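Endo-pectate lyase (PDB 3B4N) probably depolymerises polygalacturonate and methylated pectins by eliminative, calcium-dependent cleavage within the galacturonan chain, leaving unsaturated uronosyl ends. Local coordinates at residues A20-Q28 against L35-K43; I175-N186 against A196-V207. One frame throughout, in Å; residues are numbered along the deposited sequence. Where two conformers were deposited one is given.

Overall arrangement
The two contacts come in series along the chain and stand about 19 Å apart, centre to centre. Interaction 1 is the hairpin of strands 22-29 and 32-39 in the small N-terminal beta domain, whereas interaction 2 joins two successive coils of the right-handed parallel beta helix. They have no strand in common, yet they meet at the domain boundary: Asn186 ND2, where the chain turns a corner, makes a probable, weak hydrogen bond to Gly36 O, and Glu185 packs on Ser38. The hairpin therefore docks directly against the beta helix, whose coils carry zinc at interaction 2 and calcium at Asp191, Ile192, Asn213 and Tyr218, the first two of them between its segments.

Interaction 1 (A20-Q28 against L35-K43); sequences AQTTLMLSQ and LGWSTDESK. With EDO (1,2-ethanediol), chain G.
The first beta hairpin of the N-terminal all-beta domain sets Leu24 beside Trp37, Thr22 beside Thr39 and Leu26 beside Leu35 as antiparallel non-hydrogen-bonded pairs. Between them, the hydrogen-bonded pairs Thr23-Ser38 and Met25-Gly36 tie the backbones, and the shortest of their four bonds runs from Met25 N to Gly36 O at 2.8 Å. Beyond the ladder Gln21 continues the pairing. Its carbonyl O accepts from Asp40 N at 3.2 Å and from Thr39 OG1 at 3.1 Å, the hydroxyl standing above the carbonyl plane. Thr39 OG1 also accepts from Glu41 N, closing an ST turn. Asp40 reaches back with its carboxylate: CG sits between its backbone N and carbonyl carbon (chi1 50°), bringing the syn side of OD1 to 2.7 Å from Gln21 N. On the Leu24 and Trp37 face, Leu24 CD1 lies 3.9 Å from Trp37 CB and equally close to Leu35 CB, and Val88 and Val103 of strands 85-92 and 97-104 pack on this layer. The Thr23 and Ser38 face, shared with Met25, is more polar. There Ser38 OG is 2.8 Å from O1 of a 1,2-ethanediol, probably from the crystallisation liquor, and bonds Asn163 of the beta helix. The hairpin thus packs Leu24, Leu26 and Trp37 into its own domain and turns a mixed face of Met25, Thr23 and Ser38 to the beta helix, while Thr39 and Asp40 hold both polar backbone atoms of Gln21.

Interaction 2 (I175-N186 against A196-V207); sequences IHCDSGNCTIEN and AATNNGKTMTIV. With ZN (zinc ion), chain E; ZN (zinc ion), chain F.
The carbonyl O of Gly180 is gripped by two backbone amides of the next coil, Lys202 N at 2.8 Å and Thr203 N at 3.2 Å, both reaching it from the same face of its plane. This fork sits at the turn between strands, where an Asx turn (Asn199 OD1 to Gly201 N, 2.9 Å) shapes the facing chain and the Cys177-Cys182 disulfide ties the two sides of the other. The coils run parallel and in register, joined by a ladder in which Cys177 N meets Thr198 O almost straight, at 175°. On the inner face Ile184 CD1 presses on Ala197 CB at 3.6 Å, and Met204 SD touches both Ile184 CD1 and Cys177 CB. On the outer face the imidazole of His176 bridges two zinc ions, each nitrogen bonding its metal at 2.1 Å. Asp178 CG, anti to its carbonyl carbon (chi1 -74°), brings OD1 round to bind the zinc at ND1, while Asp173 completes the protein ligation at NE2. Thr198 CB packs obliquely on the ring, and Asn200 OD1 lies over one face. Asp178 OD2 and Asn200 OD1, two acceptors, approach to 3.0 Å without bonding; the amide of Asn200 turns its ND2 to Asn229. Strands 154-157 and 160-162 pack on the Ile175-Asn186 coil, and strands 224-228 and 233-238 on the Ala196-Val207 coil, placing this pair within the stack of the beta helix.

Interaction 1 (A20-Q28 against L35-K43)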
# COMPACT_ATOMS: atom_id res chain seq x y z
N ALA A 20 13.83 -20.83 0.29
CA ALA A 20 13.05 -19.57 0.36
C ALA A 20 13.90 -18.39 -0.09
O ALA A 20 15.13 -18.48 -0.15
CB ALA A 20 12.56 -19.33 1.79
N GLN A 21 13.25 -17.28 -0.41
CA GLN A 21 13.95 -16.09 -0.86
C GLN A 21 13.31 -14.83 -0.30
O GLN A 21 12.14 -14.83 0.10
CB GLN A 21 13.96 -16.01 -2.38
CG GLN A 21 14.81 -17.08 -3.05
CD GLN A 21 14.76 -16.99 -4.57
OE1 GLN A 21 13.70 -17.14 -5.18
NE2 GLN A 21 15.92 -16.76 -5.18
N THR A 22 14.10 -13.77 -0.27
CA THR A 22 13.64 -12.47 0.20
C THR A 22 14.18 -11.42 -0.75
O THR A 22 15.37 -11.42 -1.06
CB THR A 22 14.16 -12.17 1.62
OG1 THR A 22 13.74 -13.20 2.52
CG2 THR A 22 13.64 -10.82 2.12
N THR A 23 13.31 -10.53 -1.23
CA THR A 23 13.72 -9.45 -2.11
C THR A 23 13.43 -8.15 -1.38
O THR A 23 12.32 -7.92 -0.89
CB THR A 23 12.96 -9.47 -3.45
OG1 THR A 23 13.31 -10.65 -4.18
CG2 THR A 23 13.33 -8.24 -4.29
N LEU A 24 14.45 -7.30 -1.31
CA LEU A 24 14.37 -6.03 -0.62
C LEU A 24 14.44 -4.83 -1.57
O LEU A 24 15.14 -4.87 -2.58
CB LEU A 24 15.54 -5.94 0.37
CG LEU A 24 15.67 -4.67 1.23
CD1 LEU A 24 14.44 -4.54 2.11
CD2 LEU A 24 16.93 -4.75 2.10
N MET A 25 13.67 -3.80 -1.24
CA MET A 25 13.67 -2.55 -2.00
C MET A 25 13.77 -1.40 -1.02
O MET A 25 13.35 -1.52 0.14
CB MET A 25 12.41 -2.42 -2.84
CG MET A 25 12.33 -3.42 -3.97
SD MET A 25 10.77 -3.31 -4.84
CE MET A 25 10.98 -1.83 -5.64
N LEU A 26 14.30 -0.29 -1.48
CA LEU A 26 14.48 0.90 -0.65
C LEU A 26 13.85 2.14 -1.26
O LEU A 26 13.86 2.32 -2.47
CB LEU A 26 15.99 1.16 -0.49
CG LEU A 26 16.44 2.57 -0.11
CD1 LEU A 26 16.08 2.83 1.33
CD2 LEU A 26 17.96 2.71 -0.32
N SER A 27 13.31 3.01 -0.40
CA SER A 27 12.78 4.29 -0.85
C SER A 27 13.11 5.35 0.19
O SER A 27 12.80 5.21 1.36
CB SER A 27 11.27 4.24 -1.06
OG SER A 27 10.84 5.47 -1.63
N GLN A 28 13.75 6.43 -0.24
CA GLN A 28 14.12 7.50 0.68
C GLN A 28 13.06 8.61 0.70
O GLN A 28 12.71 9.15 -0.35
CB GLN A 28 15.47 8.09 0.27
CG GLN A 28 16.54 7.03 0.03
CD GLN A 28 17.87 7.64 -0.39
OE1 GLN A 28 18.49 8.39 0.36
NE2 GLN A 28 18.31 7.31 -1.60
N LEU A 35 12.20 0.64 3.95
CA LEU A 35 12.51 -0.65 3.37
C LEU A 35 11.21 -1.41 3.16
O LEU A 35 10.31 -1.37 4.00
CB LEU A 35 13.39 -1.47 4.30
CG LEU A 35 14.75 -0.89 4.66
CD1 LEU A 35 15.49 -1.87 5.58
CD2 LEU A 35 15.55 -0.63 3.39
N GLY A 36 11.14 -2.11 2.04
CA GLY A 36 9.98 -2.94 1.74
C GLY A 36 10.52 -4.23 1.17
O GLY A 36 11.39 -4.22 0.29
N TRP A 37 10.04 -5.37 1.67
CA TRP A 37 10.51 -6.63 1.14
C TRP A 37 9.39 -7.62 0.98
O TRP A 37 8.30 -7.44 1.53
CB TRP A 37 11.60 -7.23 2.05
CG TRP A 37 11.15 -7.54 3.46
CD1 TRP A 37 10.68 -8.73 3.94
CD2 TRP A 37 11.10 -6.62 4.55
NE1 TRP A 37 10.35 -8.61 5.26
CE2 TRP A 37 10.59 -7.33 5.67
CE3 TRP A 37 11.44 -5.27 4.70
CZ2 TRP A 37 10.41 -6.72 6.92
CZ3 TRP A 37 11.26 -4.67 5.94
CH2 TRP A 37 10.75 -5.40 7.04
N SER A 38 9.65 -8.65 0.19
CA SER A 38 8.70 -9.73 0.03
C SER A 38 9.51 -10.98 0.33
O SER A 38 10.71 -11.03 0.10
CB SER A 38 8.14 -9.80 -1.40
OG SER A 38 9.15 -10.12 -2.34
N THR A 39 8.85 -11.99 0.90
CA THR A 39 9.53 -13.23 1.19
C THR A 39 8.54 -14.36 0.97
O THR A 39 7.34 -14.17 1.15
CB THR A 39 10.07 -13.28 2.65
OG1 THR A 39 10.77 -14.51 2.84
CG2 THR A 39 8.93 -13.20 3.66
N ASP A 40 9.04 -15.51 0.55
CA ASP A 40 8.17 -16.67 0.36
C ASP A 40 8.41 -17.69 1.47
O ASP A 40 7.95 -18.83 1.38
CB ASP A 40 8.37 -17.31 -1.01
CG ASP A 40 9.81 -17.57 -1.34
OD1 ASP A 40 10.62 -17.72 -0.40
OD2 ASP A 40 10.15 -17.65 -2.54
N GLU A 41 9.12 -17.29 2.52
CA GLU A 41 9.35 -18.18 3.66
C GLU A 41 7.97 -18.35 4.30
O GLU A 41 7.30 -17.37 4.62
CB GLU A 41 10.34 -17.56 4.65
CG GLU A 41 10.35 -18.24 6.02
CD GLU A 41 10.59 -19.74 5.93
OE1 GLU A 41 9.90 -20.49 6.65
OE2 GLU A 41 11.47 -20.15 5.15
N SER A 42 7.54 -19.60 4.50
CA SER A 42 6.22 -19.86 5.06
C SER A 42 6.10 -19.90 6.58
O SER A 42 5.01 -19.72 7.12
CB SER A 42 5.68 -21.18 4.49
OG SER A 42 6.54 -22.25 4.84
N LYS A 43 7.20 -20.14 7.28
CA LYS A 43 7.16 -20.20 8.73
C LYS A 43 8.08 -19.16 9.35
O LYS A 43 9.04 -19.48 10.03
CB LYS A 43 7.52 -21.61 9.21
CG LYS A 43 6.47 -22.64 8.82
CD LYS A 43 6.83 -24.07 9.22
CE LYS A 43 7.72 -24.73 8.19
NZ LYS A 43 7.82 -26.21 8.39
C1 EDO G . 10.62 -13.40 -2.38
O1 EDO G . 9.19 -12.87 -2.21
C2 EDO G . 11.11 -13.46 -3.83
O2 EDO G . 11.11 -12.00 -4.38

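Interaction 2 (I175-N186 against A196-V207)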
# COMPACT_ATOMS: atom_id res chain seq x y z
N ILE A 175 -2.11 0.10 -10.59
CA ILE A 175 -2.28 -1.32 -10.85
C ILE A 175 -3.73 -1.76 -10.71
O ILE A 175 -4.36 -1.49 -9.70
CB ILE A 175 -1.42 -2.15 -9.87
CG1 ILE A 175 0.04 -1.70 -9.96
CG2 ILE A 175 -1.58 -3.64 -10.14
CD1 ILE A 175 0.98 -2.40 -8.98
N HIS A 176 -4.25 -2.44 -11.73
CA HIS A 176 -5.63 -2.93 -11.70
C HIS A 176 -5.75 -4.40 -11.39
O HIS A 176 -4.97 -5.21 -11.91
CB HIS A 176 -6.31 -2.77 -13.06
CG HIS A 176 -6.79 -1.39 -13.36
ND1 HIS A 176 -7.67 -1.12 -14.39
CD2 HIS A 176 -6.49 -0.19 -12.80
CE1 HIS A 176 -7.89 0.18 -14.45
NE2 HIS A 176 -7.19 0.77 -13.50
N CYS A 177 -6.69 -4.75 -10.52
CA CYS A 177 -7.00 -6.15 -10.29
C CYS A 177 -8.33 -6.23 -11.05
O CYS A 177 -9.36 -5.78 -10.56
CB CYS A 177 -7.25 -6.46 -8.82
SG CYS A 177 -7.84 -8.18 -8.58
N ASP A 178 -8.30 -6.78 -12.26
CA ASP A 178 -9.52 -6.82 -13.06
C ASP A 178 -10.38 -8.07 -13.05
O ASP A 178 -11.41 -8.14 -13.72
CB ASP A 178 -9.18 -6.38 -14.49
CG ASP A 178 -8.94 -4.88 -14.58
OD1 ASP A 178 -8.31 -4.44 -15.56
OD2 ASP A 178 -9.37 -4.13 -13.67
N SER A 179 -9.95 -9.08 -12.29
CA SER A 179 -10.72 -10.31 -12.17
C SER A 179 -10.06 -11.20 -11.14
O SER A 179 -8.86 -11.13 -10.92
CB SER A 179 -10.83 -11.05 -13.51
OG SER A 179 -9.63 -11.70 -13.84
N GLY A 180 -10.88 -12.02 -10.49
CA GLY A 180 -10.38 -12.95 -9.50
C GLY A 180 -9.63 -12.38 -8.31
O GLY A 180 -9.92 -11.29 -7.83
N ASN A 181 -8.65 -13.14 -7.85
CA ASN A 181 -7.87 -12.77 -6.68
C ASN A 181 -6.48 -12.31 -7.04
O ASN A 181 -5.68 -13.09 -7.57
CB ASN A 181 -7.81 -13.94 -5.73
CG ASN A 181 -9.18 -14.49 -5.45
OD1 ASN A 181 -10.10 -13.73 -5.10
ND2 ASN A 181 -9.35 -15.79 -5.63
N CYS A 182 -6.20 -11.06 -6.73
CA CYS A 182 -4.91 -10.48 -7.04
C CYS A 182 -4.17 -10.05 -5.79
O CYS A 182 -4.77 -9.62 -4.81
CB CYS A 182 -5.08 -9.25 -7.91
SG CYS A 182 -6.28 -9.33 -9.28
N THR A 183 -2.86 -10.17 -5.85
CA THR A 183 -2.02 -9.75 -4.75
C THR A 183 -0.97 -8.79 -5.29
O THR A 183 -0.34 -9.04 -6.33
CB THR A 183 -1.35 -10.96 -4.06
OG1 THR A 183 -2.37 -11.73 -3.41
CG2 THR A 183 -0.35 -10.49 -3.02
N ILE A 184 -0.82 -7.66 -4.60
CA ILE A 184 0.13 -6.62 -4.96
C ILE A 184 1.06 -6.62 -3.76
O ILE A 184 0.75 -6.08 -2.69
CB ILE A 184 -0.62 -5.29 -5.17
CG1 ILE A 184 -1.61 -5.45 -6.33
CG2 ILE A 184 0.36 -4.16 -5.42
CD1 ILE A 184 -2.52 -4.24 -6.56
N GLU A 185 2.22 -7.25 -3.95
CA GLU A 185 3.18 -7.49 -2.88
C GLU A 185 4.48 -6.72 -3.01
O GLU A 185 5.19 -6.85 -4.00
CB GLU A 185 3.43 -9.00 -2.86
CG GLU A 185 4.34 -9.53 -1.79
CD GLU A 185 4.35 -11.05 -1.78
OE1 GLU A 185 5.04 -11.63 -0.91
OE2 GLU A 185 3.68 -11.67 -2.63
N ASN A 186 4.80 -5.94 -1.99
CA ASN A 186 6.00 -5.12 -1.98
C ASN A 186 6.14 -4.23 -3.21
O ASN A 186 7.10 -4.33 -3.97
CB ASN A 186 7.26 -5.97 -1.82
CG ASN A 186 8.46 -5.12 -1.47
OD1 ASN A 186 8.33 -4.14 -0.73
ND2 ASN A 186 9.63 -5.48 -1.99
N ALA A 196 -3.34 4.30 -6.44
CA ALA A 196 -2.31 3.25 -6.43
C ALA A 196 -2.75 1.92 -7.04
O ALA A 196 -2.03 1.33 -7.86
CB ALA A 196 -1.81 3.03 -4.99
N ALA A 197 -3.91 1.42 -6.61
CA ALA A 197 -4.44 0.15 -7.10
C ALA A 197 -5.95 0.24 -7.13
O ALA A 197 -6.56 0.96 -6.33
CB ALA A 197 -4.00 -0.99 -6.19
N THR A 198 -6.55 -0.51 -8.05
CA THR A 198 -7.99 -0.52 -8.26
C THR A 198 -8.54 -1.93 -8.22
O THR A 198 -8.08 -2.81 -8.95
CB THR A 198 -8.34 0.11 -9.63
OG1 THR A 198 -7.77 1.42 -9.72
CG2 THR A 198 -9.84 0.18 -9.84
N ASN A 199 -9.53 -2.15 -7.37
CA ASN A 199 -10.15 -3.45 -7.26
C ASN A 199 -11.39 -3.53 -8.15
O ASN A 199 -12.46 -3.00 -7.82
CB ASN A 199 -10.53 -3.74 -5.80
CG ASN A 199 -10.98 -5.18 -5.59
OD1 ASN A 199 -11.14 -5.93 -6.56
ND2 ASN A 199 -11.17 -5.58 -4.34
N ASN A 200 -11.21 -4.18 -9.29
CA ASN A 200 -12.29 -4.44 -10.25
C ASN A 200 -12.45 -5.97 -10.29
O ASN A 200 -13.03 -6.51 -11.24
CB ASN A 200 -11.92 -3.97 -11.66
CG ASN A 200 -11.87 -2.46 -11.81
OD1 ASN A 200 -11.04 -1.93 -12.54
ND2 ASN A 200 -12.79 -1.76 -11.15
N GLY A 201 -11.92 -6.66 -9.28
CA GLY A 201 -11.97 -8.11 -9.23
C GLY A 201 -12.71 -8.68 -8.03
O GLY A 201 -13.64 -8.07 -7.54
N LYS A 202 -12.28 -9.85 -7.56
CA LYS A 202 -12.94 -10.50 -6.42
C LYS A 202 -12.28 -10.14 -5.10
O LYS A 202 -12.96 -9.67 -4.18
CB LYS A 202 -12.94 -12.02 -6.62
CG LYS A 202 -13.82 -12.79 -5.64
CD LYS A 202 -15.29 -12.47 -5.82
CE LYS A 202 -16.15 -13.36 -4.94
NZ LYS A 202 -17.56 -12.87 -4.83
N THR A 203 -10.98 -10.38 -4.98
CA THR A 203 -10.24 -10.01 -3.77
C THR A 203 -8.90 -9.43 -4.20
O THR A 203 -8.14 -10.08 -4.92
CB THR A 203 -9.94 -11.21 -2.84
OG1 THR A 203 -11.17 -11.84 -2.45
CG2 THR A 203 -9.26 -10.71 -1.56
N MET A 204 -8.62 -8.21 -3.77
CA MET A 204 -7.35 -7.55 -4.07
C MET A 204 -6.62 -7.38 -2.74
O MET A 204 -7.11 -6.70 -1.83
CB MET A 204 -7.59 -6.20 -4.76
CG MET A 204 -6.30 -5.41 -4.99
SD MET A 204 -6.56 -3.87 -5.90
CE MET A 204 -7.04 -2.80 -4.56
N THR A 205 -5.46 -8.00 -2.62
CA THR A 205 -4.68 -7.96 -1.39
C THR A 205 -3.39 -7.18 -1.55
O THR A 205 -2.61 -7.46 -2.46
CB THR A 205 -4.34 -9.39 -0.92
OG1 THR A 205 -5.54 -10.14 -0.76
CG2 THR A 205 -3.57 -9.37 0.40
N ILE A 206 -3.18 -6.20 -0.67
CA ILE A 206 -1.96 -5.39 -0.67
C ILE A 206 -1.13 -5.97 0.48
O ILE A 206 -1.58 -5.97 1.63
CB ILE A 206 -2.25 -3.91 -0.36
CG1 ILE A 206 -3.34 -3.35 -1.29
CG2 ILE A 206 -0.96 -3.10 -0.47
CD1 ILE A 206 -3.05 -3.48 -2.78
N VAL A 207 0.06 -6.47 0.17
CA VAL A 207 0.96 -7.08 1.17
C VAL A 207 2.21 -6.22 1.27
O VAL A 207 3.10 -6.29 0.41
CB VAL A 207 1.35 -8.53 0.77
CG1 VAL A 207 2.18 -9.17 1.88
CG2 VAL A 207 0.10 -9.37 0.54
ZN ZN E . -8.51 -2.46 -15.76
ZN ZN F . -8.40 2.46 -13.03
O HOH W 1 -11.54 -14.32 -3.20
O HOH W 2 -6.28 -11.52 -3.04
O HOH W 3 -8.88 3.52 -10.88
O HOH W 4 -10.41 -1.77 -15.79